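Local coordinates for protein putative hexulose 6 phosphate synthase (Salmonella typhimurium, PDB 3F4W) that is of unknown function but adopts a closed TIM-barrel fold of the orotidine 5'-phosphate decarboxylase / HUMPS family, at residues K21-V26 with P52-L57; A78-V83 with K159-V164; Q171-Y176 with S204-Q209; S188-A193 with A197-K202. All blocks are in the same frame, centred on the assembly; numbering follows the deposited sequence.

Contact 1 (K21-V26 with P52-L57); sequences KVVDDV and PHKEVL
Val26 and Lys54 mark the closest backbone approach of the two segments, with their CA atoms 8.2 Å apart. The gap is too wide for strand pairing, and it is bridged by one side chain. Segment 21-26 finishes helix 12-22, makes a 3-10 turn at 23-25 and then heads for strand 28-31. Segment 52-57 is the loop entering strand 55-62 and the start of that strand. Lys54 points at the turn. The chain is bent about its CB-CG bond (chi2 -67°) and extended beyond, which carries NZ to the end of the turn. There NZ gives two hydrogen bonds to backbone carbonyls. The bond from Lys54 NZ to Val26 O is 2.6 Å long and nearly in line with the C=O. The bond from NZ to Val23 O is 3.0 Å long. Val23 O also accepts from Val26 N, and the two donors reach it from opposite faces of its plane. The lysine therefore ties both ends of the turn. Its aliphatic part is used too, as Val23 CG2 packs on Lys54 CE at 3.6 Å. Lys54 also touches Ile29. The arrangement joins two successive helix-to-strand loops at the N-terminal end of a beta/alpha barrel.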
loop_
_atom_site.group_PDB
_atom_site.type_symbol
_atom_site.label_atom_id
_atom_site.label_comp_id
_atom_site.label_asym_id
_atom_site.label_seq_id
_atom_site.Cartn_x
_atom_site.Cartn_y
_atom_site.Cartn_z
ATOM N N LYS A 21 -21.336 17.263 6.286
ATOM C CA LYS A 21 -22.324 17.436 5.230
ATOM C C LYS A 21 -23.080 16.151 4.902
ATOM O O LYS A 21 -24.201 16.202 4.403
ATOM C CB LYS A 21 -21.658 17.954 3.953
ATOM C CG LYS A 21 -21.092 19.359 4.030
ATOM C CD LYS A 21 -20.618 19.783 2.644
ATOM C CE LYS A 21 -20.349 21.273 2.557
ATOM N NZ LYS A 21 -19.035 21.628 3.144
ATOM N N VAL A 22 -22.465 15.001 5.168
ATOM C CA VAL A 22 -22.981 13.736 4.650
ATOM C C VAL A 22 -23.084 12.609 5.679
ATOM O O VAL A 22 -23.712 11.582 5.416
ATOM C CB VAL A 22 -22.113 13.231 3.479
ATOM C CG1 VAL A 22 -22.194 14.192 2.306
ATOM C CG2 VAL A 22 -20.667 13.058 3.927
ATOM N N VAL A 23 -22.483 12.801 6.847
ATOM C CA VAL A 23 -22.296 11.697 7.787
ATOM C C VAL A 23 -23.572 10.930 8.153
ATOM O O VAL A 23 -23.518 9.724 8.400
ATOM C CB VAL A 23 -21.571 12.148 9.072
ATOM C CG1 VAL A 23 -22.467 13.056 9.904
ATOM C CG2 VAL A 23 -21.132 10.930 9.878
ATOM N N ASP A 24 -24.713 11.615 8.183
ATOM C CA ASP A 24 -25.969 10.977 8.587
ATOM C C ASP A 24 -26.466 9.926 7.589
ATOM O O ASP A 24 -27.266 9.057 7.941
ATOM C CB ASP A 24 -27.062 12.026 8.831
ATOM C CG ASP A 24 -26.857 12.796 10.131
ATOM O OD1 ASP A 24 -26.030 12.365 10.958
ATOM O OD2 ASP A 24 -27.526 13.831 10.324
ATOM N N ASP A 25 -26.000 10.013 6.348
ATOM C CA ASP A 25 -26.402 9.068 5.307
ATOM C C ASP A 25 -25.323 8.032 4.987
ATOM O O ASP A 25 -25.483 7.229 4.065
ATOM C CB ASP A 25 -26.780 9.812 4.025
ATOM C CG ASP A 25 -28.065 10.597 4.168
ATOM O OD1 ASP A 25 -28.816 10.338 5.132
ATOM O OD2 ASP A 25 -28.324 11.467 3.313
ATOM N N VAL A 26 -24.235 8.055 5.750
ATOM C CA VAL A 26 -23.101 7.162 5.527
ATOM C C VAL A 26 -22.980 6.148 6.667
ATOM O O VAL A 26 -23.194 6.489 7.826
ATOM C CB VAL A 26 -21.791 7.974 5.410
ATOM C CG1 VAL A 26 -20.578 7.059 5.413
ATOM C CG2 VAL A 26 -21.813 8.841 4.157
ATOM N N PRO A 52 -17.969 8.825 16.864
ATOM C CA PRO A 52 -17.781 7.579 17.616
ATOM C C PRO A 52 -18.770 6.493 17.221
ATOM O O PRO A 52 -18.466 5.309 17.358
ATOM C CB PRO A 52 -18.041 8.002 19.067
ATOM C CG PRO A 52 -17.863 9.478 19.085
ATOM C CD PRO A 52 -18.314 9.953 17.745
ATOM N N HIS A 53 -19.944 6.891 16.744
ATOM C CA HIS A 53 -20.988 5.930 16.403
ATOM C C HIS A 53 -20.900 5.445 14.962
ATOM O O HIS A 53 -21.684 4.596 14.540
ATOM C CB HIS A 53 -22.370 6.521 16.681
ATOM C CG HIS A 53 -22.581 6.894 18.113
ATOM N ND1 HIS A 53 -22.536 8.199 18.554
ATOM C CD2 HIS A 53 -22.816 6.133 19.207
ATOM C CE1 HIS A 53 -22.747 8.226 19.858
ATOM N NE2 HIS A 53 -22.918 6.986 20.279
ATOM N N LYS A 54 -19.940 5.985 14.215
ATOM C CA LYS A 54 -19.707 5.576 12.833
ATOM C C LYS A 54 -18.538 4.601 12.762
ATOM O O LYS A 54 -17.578 4.724 13.520
ATOM C CB LYS A 54 -19.399 6.800 11.967
ATOM C CG LYS A 54 -20.568 7.747 11.805
ATOM C CD LYS A 54 -21.669 7.086 11.006
ATOM C CE LYS A 54 -22.891 7.972 10.929
ATOM N NZ LYS A 54 -23.951 7.331 10.121
ATOM N N GLU A 55 -18.619 3.633 11.852
ATOM C CA GLU A 55 -17.509 2.712 11.639
ATOM C C GLU A 55 -16.449 3.369 10.760
ATOM O O GLU A 55 -16.770 4.102 9.826
ATOM C CB GLU A 55 -17.992 1.400 11.020
ATOM C CG GLU A 55 -18.763 0.516 11.986
ATOM C CD GLU A 55 -19.175 -0.808 11.372
ATOM O OE1 GLU A 55 -19.122 -1.835 12.085
ATOM O OE2 GLU A 55 -19.548 -0.826 10.179
ATOM N N VAL A 56 -15.186 3.113 11.072
ATOM C CA VAL A 56 -14.089 3.709 10.325
ATOM C C VAL A 56 -13.265 2.614 9.666
ATOM O O VAL A 56 -12.862 1.651 10.317
ATOM C CB VAL A 56 -13.193 4.594 11.229
ATOM C CG1 VAL A 56 -12.012 5.146 10.446
ATOM C CG2 VAL A 56 -14.004 5.731 11.835
ATOM N N LEU A 57 -13.045 2.766 8.363
ATOM C CA LEU A 57 -12.250 1.836 7.569
ATOM C C LEU A 57 -10.918 2.496 7.210
ATOM O O LEU A 57 -10.898 3.596 6.667
ATOM C CB LEU A 57 -13.028 1.475 6.292
ATOM C CG LEU A 57 -12.529 0.677 5.068
ATOM C CD1 LEU A 57 -11.061 0.897 4.739
ATOM C CD2 LEU A 57 -12.852 -0.820 5.163
#

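Contact 2 (A78-V83 with K159-V164); sequences ADYVTV and KARIAV
Tyr80 OH takes a weak hydrogen bond from Arg161 NH1, and two more groups share this oxygen. Its strongest partner is Glu55 OE2, and Lys2 NZ adds a weak bond. The setting is the inside of a TIM barrel. Tyr80 is on strand 80-84 and Arg161 on strand 161-165, the fourth and seventh strands in barrel order. They are not neighbours in the sheet, so the two side chains meet across the interior. Both residues open their strands, which puts the contact at the N-terminal end of the barrel. Lys2 and Glu55 form a salt bridge of their own, so strands one, three, four and seven all send polar groups into this cluster. Arg161 needs its full length. CG stands anti to the backbone N (chi1 -167°) and the chain is extended as far as NE, bringing the guanidinium up to the phenol. Tyr80 touches Val107 and Gln105 of the next strand, while Arg161 lies against Met130 and Asp182. The hydroxyl of the buried Tyr80 may be polarised by the carboxylate and the two cations around it. The Arg161-Tyr80 bond is long but fairly straight, 3.3 Å from NH1 to OH with an N-H...O angle of 160°. It runs edge to edge, near both planes, which are turned 50° from each other. NH1 is also 3.9 Å from Tyr80 CE1, whereas NH2 stays 4.2 Å from OH.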
loop_
_atom_site.group_PDB
_atom_site.type_symbol
_atom_site.label_atom_id
_atom_site.label_comp_id
_atom_site.label_asym_id
_atom_site.label_seq_id
_atom_site.Cartn_x
_atom_site.Cartn_y
_atom_site.Cartn_z
ATOM N N ALA A 78 -9.498 2.201 14.061
ATOM C CA ALA A 78 -10.112 1.660 12.853
ATOM C C ALA A 78 -10.953 0.427 13.172
ATOM O O ALA A 78 -10.559 -0.403 13.986
ATOM C CB ALA A 78 -9.047 1.324 11.812
ATOM N N ASP A 79 -12.114 0.316 12.534
ATOM C CA ASP A 79 -12.962 -0.868 12.663
ATOM C C ASP A 79 -12.671 -1.896 11.572
ATOM O O ASP A 79 -12.908 -3.090 11.754
ATOM C CB ASP A 79 -14.434 -0.463 12.620
ATOM C CG ASP A 79 -14.795 0.478 13.733
ATOM O OD1 ASP A 79 -15.075 1.661 13.449
ATOM O OD2 ASP A 79 -14.758 0.040 14.903
ATOM N N TYR A 80 -12.174 -1.414 10.435
ATOM C CA TYR A 80 -11.756 -2.266 9.328
ATOM C C TYR A 80 -10.379 -1.833 8.836
ATOM O O TYR A 80 -10.012 -0.664 8.949
ATOM C CB TYR A 80 -12.724 -2.150 8.146
ATOM C CG TYR A 80 -14.183 -2.437 8.437
ATOM C CD1 TYR A 80 -14.725 -3.689 8.188
ATOM C CD2 TYR A 80 -15.025 -1.445 8.926
ATOM C CE1 TYR A 80 -16.057 -3.955 8.435
ATOM C CE2 TYR A 80 -16.365 -1.701 9.179
ATOM C CZ TYR A 80 -16.874 -2.962 8.931
ATOM O OH TYR A 80 -18.202 -3.230 9.173
ATOM N N VAL A 81 -9.625 -2.776 8.283
ATOM C CA VAL A 81 -8.422 -2.444 7.524
ATOM C C VAL A 81 -8.450 -3.233 6.226
ATOM O O VAL A 81 -8.996 -4.333 6.182
ATOM C CB VAL A 81 -7.124 -2.771 8.293
ATOM C CG1 VAL A 81 -7.058 -1.972 9.592
ATOM C CG2 VAL A 81 -7.017 -4.262 8.563
ATOM N N THR A 82 -7.877 -2.669 5.166
ATOM C CA THR A 82 -7.803 -3.380 3.897
ATOM C C THR A 82 -6.426 -3.995 3.688
ATOM O O THR A 82 -5.405 -3.393 4.019
ATOM C CB THR A 82 -8.135 -2.484 2.678
ATOM O OG1 THR A 82 -7.268 -1.344 2.666
ATOM C CG2 THR A 82 -9.585 -2.027 2.719
ATOM N N VAL A 83 -6.427 -5.209 3.152
ATOM C CA VAL A 83 -5.219 -5.896 2.725
ATOM C C VAL A 83 -5.433 -6.287 1.264
ATOM O O VAL A 83 -6.560 -6.553 0.852
ATOM C CB VAL A 83 -4.955 -7.157 3.577
ATOM C CG1 VAL A 83 -6.073 -8.177 3.382
ATOM C CG2 VAL A 83 -3.619 -7.775 3.224
ATOM N N LYS A 159 -19.157 -17.823 1.401
ATOM C CA LYS A 159 -19.634 -17.240 2.650
ATOM C C LYS A 159 -19.263 -15.770 2.789
ATOM O O LYS A 159 -19.938 -15.019 3.493
ATOM C CB LYS A 159 -19.073 -18.013 3.847
ATOM C CG LYS A 159 -19.676 -19.393 4.043
ATOM C CD LYS A 159 -19.159 -20.031 5.326
ATOM C CE LYS A 159 -19.849 -21.356 5.609
ATOM N NZ LYS A 159 -19.355 -21.979 6.871
ATOM N N ALA A 160 -18.192 -15.363 2.116
ATOM C CA ALA A 160 -17.654 -14.015 2.273
ATOM C C ALA A 160 -18.703 -12.911 2.136
ATOM O O ALA A 160 -19.558 -12.951 1.253
ATOM C CB ALA A 160 -16.508 -13.781 1.288
ATOM N N ARG A 161 -18.628 -11.938 3.037
ATOM C CA ARG A 161 -19.334 -10.674 2.891
ATOM C C ARG A 161 -18.668 -9.969 1.713
ATOM O O ARG A 161 -17.465 -10.125 1.506
ATOM C CB ARG A 161 -19.165 -9.860 4.171
ATOM C CG ARG A 161 -20.082 -8.662 4.321
ATOM C CD ARG A 161 -19.798 -7.929 5.634
ATOM N NE ARG A 161 -20.637 -6.743 5.789
ATOM C CZ ARG A 161 -20.409 -5.768 6.664
ATOM N NH1 ARG A 161 -19.359 -5.820 7.479
ATOM N NH2 ARG A 161 -21.233 -4.734 6.722
ATOM N N ILE A 162 -19.433 -9.212 0.933
ATOM C CA ILE A 162 -18.895 -8.628 -0.297
ATOM C C ILE A 162 -19.094 -7.119 -0.381
ATOM O O ILE A 162 -20.189 -6.614 -0.147
ATOM C CB ILE A 162 -19.529 -9.262 -1.553
ATOM C CG1 ILE A 162 -19.346 -10.782 -1.547
ATOM C CG2 ILE A 162 -18.937 -8.648 -2.820
ATOM C CD1 ILE A 162 -17.900 -11.234 -1.588
ATOM N N ALA A 163 -18.022 -6.411 -0.730
ATOM C CA ALA A 163 -18.086 -4.979 -0.992
ATOM C C ALA A 163 -17.735 -4.709 -2.450
ATOM O O ALA A 163 -17.105 -5.536 -3.108
ATOM C CB ALA A 163 -17.143 -4.218 -0.061
ATOM N N VAL A 164 -18.157 -3.557 -2.962
ATOM C CA VAL A 164 -17.822 -3.186 -4.332
ATOM C C VAL A 164 -17.506 -1.694 -4.465
ATOM O O VAL A 164 -18.216 -0.840 -3.929
ATOM C CB VAL A 164 -18.924 -3.613 -5.337
ATOM C CG1 VAL A 164 -20.255 -2.968 -4.990
ATOM C CG2 VAL A 164 -18.505 -3.273 -6.760
#

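Contact 3 (Q171-Y176 with S204-Q209); sequences QTVKDY and SQVLLQ
Val173 and Val206 are at the centre of a small apolar helix-helix contact on the outer layer of the fold. No hydrogen bond crosses it. Segment 171-176 leads into the short helix 173-177, and segment 204-209 is part of the last helix, 196-209. The backbones come close, with the CA atoms of Lys174 and Val206 6.3 Å apart. The two valines reach toward each other tip to tip, Val173 CG1 meeting Val206 CG2 at 3.8 Å. In Val173 this CG1 sits between the backbone N and the carbonyl carbon (chi1 57°), and its other methyl turns to a different partner. That methyl, CG2, lies 3.7 Å from Leu207 CD2. In the TIM barrel helix 173-177 follows the seventh strand and helix 196-209 comes after the eighth, so the contact joins neighbouring helices of the ring around the sheet. Leu207 continues inward to Leu3 of the first strand and to Met1. Val206 CG1 lies anti to the backbone N (chi1 173°) and packs on the main chain of Lys174, 3.8 Å from its CA. The extended lysine chain then leads away.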
loop_
_atom_site.group_PDB
_atom_site.type_symbol
_atom_site.label_atom_id
_atom_site.label_comp_id
_atom_site.label_asym_id
_atom_site.label_seq_id
_atom_site.Cartn_x
_atom_site.Cartn_y
_atom_site.Cartn_z
ATOM N N GLN A 171 -26.001 7.664 -10.468
ATOM C CA GLN A 171 -26.432 7.283 -11.810
ATOM C C GLN A 171 -26.322 5.780 -12.067
ATOM O O GLN A 171 -27.051 5.238 -12.897
ATOM C CB GLN A 171 -25.646 8.059 -12.871
ATOM C CG GLN A 171 -26.111 9.495 -13.051
ATOM C CD GLN A 171 -27.490 9.584 -13.683
ATOM O OE1 GLN A 171 -27.648 9.378 -14.887
ATOM N NE2 GLN A 171 -28.494 9.898 -12.873
ATOM N N THR A 172 -25.425 5.105 -11.352
ATOM C CA THR A 172 -25.169 3.687 -11.603
ATOM C C THR A 172 -25.372 2.787 -10.387
ATOM O O THR A 172 -25.296 1.564 -10.501
ATOM C CB THR A 172 -23.731 3.472 -12.087
ATOM O OG1 THR A 172 -22.822 3.980 -11.101
ATOM C CG2 THR A 172 -23.502 4.194 -13.407
ATOM N N VAL A 173 -25.616 3.382 -9.225
ATOM C CA VAL A 173 -25.697 2.609 -7.991
ATOM C C VAL A 173 -26.767 1.513 -8.044
ATOM O O VAL A 173 -26.590 0.435 -7.471
ATOM C CB VAL A 173 -25.916 3.516 -6.754
ATOM C CG1 VAL A 173 -27.174 4.361 -6.916
ATOM C CG2 VAL A 173 -25.977 2.676 -5.484
ATOM N N LYS A 174 -27.868 1.768 -8.740
ATOM C CA LYS A 174 -28.926 0.765 -8.817
ATOM C C LYS A 174 -28.467 -0.535 -9.487
ATOM O O LYS A 174 -28.834 -1.628 -9.053
ATOM C CB LYS A 174 -30.169 1.317 -9.515
ATOM C CG LYS A 174 -31.378 0.399 -9.401
ATOM C CD LYS A 174 -32.498 0.850 -10.320
ATOM C CE LYS A 174 -33.644 -0.143 -10.320
ATOM N NZ LYS A 174 -34.662 0.204 -11.353
ATOM N N ASP A 175 -27.670 -0.416 -10.544
ATOM C CA ASP A 175 -27.118 -1.592 -11.219
ATOM C C ASP A 175 -26.449 -2.519 -10.214
ATOM O O ASP A 175 -26.590 -3.738 -10.283
ATOM C CB ASP A 175 -26.094 -1.178 -12.278
ATOM C CG ASP A 175 -26.703 -0.344 -13.390
ATOM O OD1 ASP A 175 -25.939 0.280 -14.159
ATOM O OD2 ASP A 175 -27.946 -0.312 -13.496
ATOM N N TYR A 176 -25.716 -1.928 -9.279
ATOM C CA TYR A 176 -24.949 -2.688 -8.300
ATOM C C TYR A 176 -25.812 -3.194 -7.160
ATOM O O TYR A 176 -25.658 -4.332 -6.718
ATOM C CB TYR A 176 -23.791 -1.841 -7.765
ATOM C CG TYR A 176 -22.755 -1.566 -8.828
ATOM C CD1 TYR A 176 -21.716 -2.462 -9.059
ATOM C CD2 TYR A 176 -22.835 -0.433 -9.625
ATOM C CE1 TYR A 176 -20.775 -2.225 -10.044
ATOM C CE2 TYR A 176 -21.901 -0.188 -10.613
ATOM C CZ TYR A 176 -20.873 -1.088 -10.818
ATOM O OH TYR A 176 -19.944 -0.848 -11.803
ATOM N N SER A 204 -27.757 6.551 -0.881
ATOM C CA SER A 204 -28.185 5.792 0.287
ATOM C C SER A 204 -29.652 5.393 0.161
ATOM O O SER A 204 -30.075 4.384 0.715
ATOM C CB SER A 204 -27.961 6.597 1.567
ATOM O OG SER A 204 -28.740 7.779 1.553
ATOM N N GLN A 205 -30.414 6.195 -0.577
ATOM C CA GLN A 205 -31.821 5.903 -0.848
ATOM C C GLN A 205 -31.966 4.620 -1.654
ATOM O O GLN A 205 -32.822 3.781 -1.367
ATOM C CB GLN A 205 -32.463 7.066 -1.610
ATOM C CG GLN A 205 -33.940 6.884 -1.921
ATOM C CD GLN A 205 -34.557 8.131 -2.520
ATOM O OE1 GLN A 205 -33.936 9.191 -2.542
ATOM N NE2 GLN A 205 -35.780 8.013 -3.011
ATOM N N VAL A 206 -31.125 4.467 -2.670
ATOM C CA VAL A 206 -31.163 3.273 -3.503
ATOM C C VAL A 206 -30.793 2.042 -2.690
ATOM O O VAL A 206 -31.441 1.000 -2.800
ATOM C CB VAL A 206 -30.234 3.398 -4.720
ATOM C CG1 VAL A 206 -30.171 2.081 -5.480
ATOM C CG2 VAL A 206 -30.712 4.524 -5.626
ATOM N N LEU A 207 -29.760 2.165 -1.864
ATOM C CA LEU A 207 -29.325 1.048 -1.032
ATOM C C LEU A 207 -30.423 0.614 -0.063
ATOM O O LEU A 207 -30.589 -0.576 0.209
ATOM C CB LEU A 207 -28.050 1.403 -0.265
ATOM C CG LEU A 207 -26.873 1.893 -1.115
ATOM C CD1 LEU A 207 -25.627 2.067 -0.266
ATOM C CD2 LEU A 207 -26.609 0.930 -2.263
ATOM N N LEU A 208 -31.176 1.582 0.453
ATOM C CA LEU A 208 -32.281 1.278 1.357
ATOM C C LEU A 208 -33.479 0.697 0.614
ATOM O O LEU A 208 -34.239 -0.098 1.170
ATOM C CB LEU A 208 -32.707 2.525 2.136
ATOM C CG LEU A 208 -31.770 2.969 3.255
ATOM C CD1 LEU A 208 -32.311 4.220 3.923
ATOM C CD2 LEU A 208 -31.595 1.848 4.269
ATOM N N GLN A 209 -33.649 1.104 -0.639
ATOM C CA GLN A 209 -34.787 0.660 -1.438
ATOM C C GLN A 209 -34.620 -0.792 -1.874
ATOM O O GLN A 209 -35.558 -1.416 -2.369
ATOM C CB GLN A 209 -35.002 1.588 -2.639
ATOM C CG GLN A 209 -35.629 2.930 -2.257
ATOM C CD GLN A 209 -35.720 3.907 -3.414
ATOM O OE1 GLN A 209 -35.001 3.781 -4.406
ATOM N NE2 GLN A 209 -36.609 4.896 -3.289
#

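Contact 4 (S188-A193 with A197-K202); sequences SAITHA and AGEARK
Ala189 is the first residue of 188-193 to meet helix 196-209, and its partner is Glu199. Just before it, Ser188 N bonds a malonate ion, probably from the crystallisation liquor. This is consistent with the anion site that many TIM barrels form at the start of the short helix after strand eight. Ala189 touches Glu199 through two atoms. Its O lies 3.3 Å from Glu199 CG, and its CB is 3.6 Å from Glu199 OE1. No hydrogen bond crosses here. The glutamate chain is bent about CB-CG (chi2 69°), with CG against Ala189 O. Its carboxylate is held elsewhere. OE2 accepts from Ser170 OG, and a long salt bridge of 3.6 Å joins OE2 to Lys202 NZ one turn further on. Ile190 comes next and is buried. Its CG1 packs on Glu199 CG at 3.7 Å, and the two side chains cross at a slant. Ile190 CD1 lies anti to CA (chi2 167°), which carries it past the glutamate to 4.3 Å from Ala200 CB. His192 leaves helical geometry, and the chain turns back. Ala193 closes the walk, with its CB 4.0 Å from Glu199 CB. The short helix 188-191 thus lies beside the first turns of helix 196-209, after a four-residue connection. Helix 12-22 covers the pair: Phe18 touches Ile190 and Thr191, and Val22 touches Ala200. Ser169, in the loop after strand 161-165, touches Ala189 and Glu199.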
loop_
_atom_site.group_PDB
_atom_site.type_symbol
_atom_site.label_atom_id
_atom_site.label_comp_id
_atom_site.label_asym_id
_atom_site.label_seq_id
_atom_site.Cartn_x
_atom_site.Cartn_y
_atom_site.Cartn_z
ATOM N N SER A 188 -15.525 9.563 -5.205
ATOM C CA SER A 188 -15.548 10.754 -6.050
ATOM C C SER A 188 -16.946 11.300 -6.341
ATOM O O SER A 188 -17.149 12.513 -6.366
ATOM C CB SER A 188 -14.813 10.479 -7.367
ATOM O OG SER A 188 -14.809 11.626 -8.197
ATOM N N ALA A 189 -17.905 10.412 -6.579
ATOM C CA ALA A 189 -19.266 10.841 -6.896
ATOM C C ALA A 189 -19.798 11.784 -5.824
ATOM O O ALA A 189 -20.557 12.711 -6.116
ATOM C CB ALA A 189 -20.185 9.638 -7.058
ATOM N N ILE A 190 -19.388 11.547 -4.583
ATOM C CA ILE A 190 -19.830 12.362 -3.456
ATOM C C ILE A 190 -18.856 13.489 -3.105
ATOM O O ILE A 190 -19.267 14.633 -2.899
ATOM C CB ILE A 190 -20.088 11.489 -2.203
ATOM C CG1 ILE A 190 -21.319 10.600 -2.421
ATOM C CG2 ILE A 190 -20.259 12.362 -0.969
ATOM C CD1 ILE A 190 -21.486 9.500 -1.390
ATOM N N THR A 191 -17.566 13.176 -3.040
ATOM C CA THR A 191 -16.584 14.171 -2.612
ATOM C C THR A 191 -16.421 15.313 -3.618
ATOM O O THR A 191 -16.104 16.440 -3.239
ATOM C CB THR A 191 -15.215 13.540 -2.288
ATOM O OG1 THR A 191 -14.734 12.822 -3.429
ATOM C CG2 THR A 191 -15.337 12.587 -1.108
ATOM N N HIS A 192 -16.656 15.025 -4.893
ATOM C CA HIS A 192 -16.551 16.048 -5.931
ATOM C C HIS A 192 -17.920 16.554 -6.372
ATOM O O HIS A 192 -18.036 17.259 -7.375
ATOM C CB HIS A 192 -15.788 15.516 -7.145
ATOM C CG HIS A 192 -14.332 15.279 -6.890
ATOM N ND1 HIS A 192 -13.486 16.267 -6.434
ATOM C CD2 HIS A 192 -13.569 14.171 -7.044
ATOM C CE1 HIS A 192 -12.267 15.774 -6.306
ATOM N NE2 HIS A 192 -12.289 14.504 -6.670
ATOM N N ALA A 193 -18.956 16.187 -5.627
ATOM C CA ALA A 193 -20.309 16.609 -5.957
ATOM C C ALA A 193 -20.503 18.086 -5.643
ATOM O O ALA A 193 -19.992 18.590 -4.642
ATOM C CB ALA A 193 -21.325 15.775 -5.199
ATOM N N ALA A 197 -24.394 16.405 -0.044
ATOM C CA ALA A 197 -25.497 15.890 0.753
ATOM C C ALA A 197 -26.567 15.281 -0.149
ATOM O O ALA A 197 -27.127 14.229 0.161
ATOM C CB ALA A 197 -26.090 16.997 1.618
ATOM N N GLY A 198 -26.843 15.948 -1.264
ATOM C CA GLY A 198 -27.822 15.472 -2.223
ATOM C C GLY A 198 -27.399 14.163 -2.860
ATOM O O GLY A 198 -28.190 13.228 -2.950
ATOM N N GLU A 199 -26.146 14.094 -3.302
ATOM C CA GLU A 199 -25.623 12.875 -3.907
ATOM C C GLU A 199 -25.607 11.736 -2.894
ATOM O O GLU A 199 -25.944 10.600 -3.223
ATOM C CB GLU A 199 -24.219 13.102 -4.476
ATOM C CG GLU A 199 -23.568 11.849 -5.064
ATOM C CD GLU A 199 -24.248 11.365 -6.337
ATOM O OE1 GLU A 199 -23.681 10.485 -7.026
ATOM O OE2 GLU A 199 -25.347 11.871 -6.655
ATOM N N ALA A 200 -25.224 12.047 -1.661
ATOM C CA ALA A 200 -25.199 11.046 -0.601
ATOM C C ALA A 200 -26.606 10.530 -0.325
ATOM O O ALA A 200 -26.811 9.333 -0.126
ATOM C CB ALA A 200 -24.582 11.625 0.666
ATOM N N ARG A 201 -27.575 11.439 -0.326
ATOM C CA ARG A 201 -28.967 11.063 -0.113
ATOM C C ARG A 201 -29.475 10.111 -1.193
ATOM O O ARG A 201 -30.103 9.101 -0.889
ATOM C CB ARG A 201 -29.869 12.296 -0.065
ATOM C CG ARG A 201 -31.322 11.952 0.212
ATOM C CD ARG A 201 -32.264 13.059 -0.224
ATOM N NE ARG A 201 -32.504 13.056 -1.665
ATOM C CZ ARG A 201 -32.153 14.041 -2.486
ATOM N NH1 ARG A 201 -31.542 15.122 -2.012
ATOM N NH2 ARG A 201 -32.420 13.949 -3.782
ATOM N N LYS A 202 -29.207 10.446 -2.452
ATOM C CA LYS A 202 -29.725 9.667 -3.576
ATOM C C LYS A 202 -29.128 8.263 -3.638
ATOM O O LYS A 202 -29.798 7.311 -4.046
ATOM C CB LYS A 202 -29.495 10.403 -4.898
ATOM C CG LYS A 202 -30.074 11.807 -4.912
ATOM C CD LYS A 202 -30.596 12.192 -6.285
ATOM C CE LYS A 202 -29.476 12.306 -7.302
ATOM N NZ LYS A 202 -28.586 13.459 -7.003
#

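Contact 2 is the most central, inside the barrel, whereas contacts 3 and 4 lie about 17 Å from the chain centre in the helix layer. Contact 1 lies between these depths. Yet contact 4 is buried, and contacts 1, 2 and 3 are only partly so. Contacts 1 and 2 reach adjacent strands, 55-62 and 80-84, and Glu55 bonds Tyr80. Both are polar, but contact 1 uses backbone carbonyls and contact 2 joins side chains alone. Contacts 3 and 4 both use helix 196-209 and have no hydrogen bond across them. Contact 3 is apolar, while contact 4 packs the aliphatic part of a glutamate and an isoleucine on an alanine. Val22 and Asp25 also bring contact 1 against contact 4.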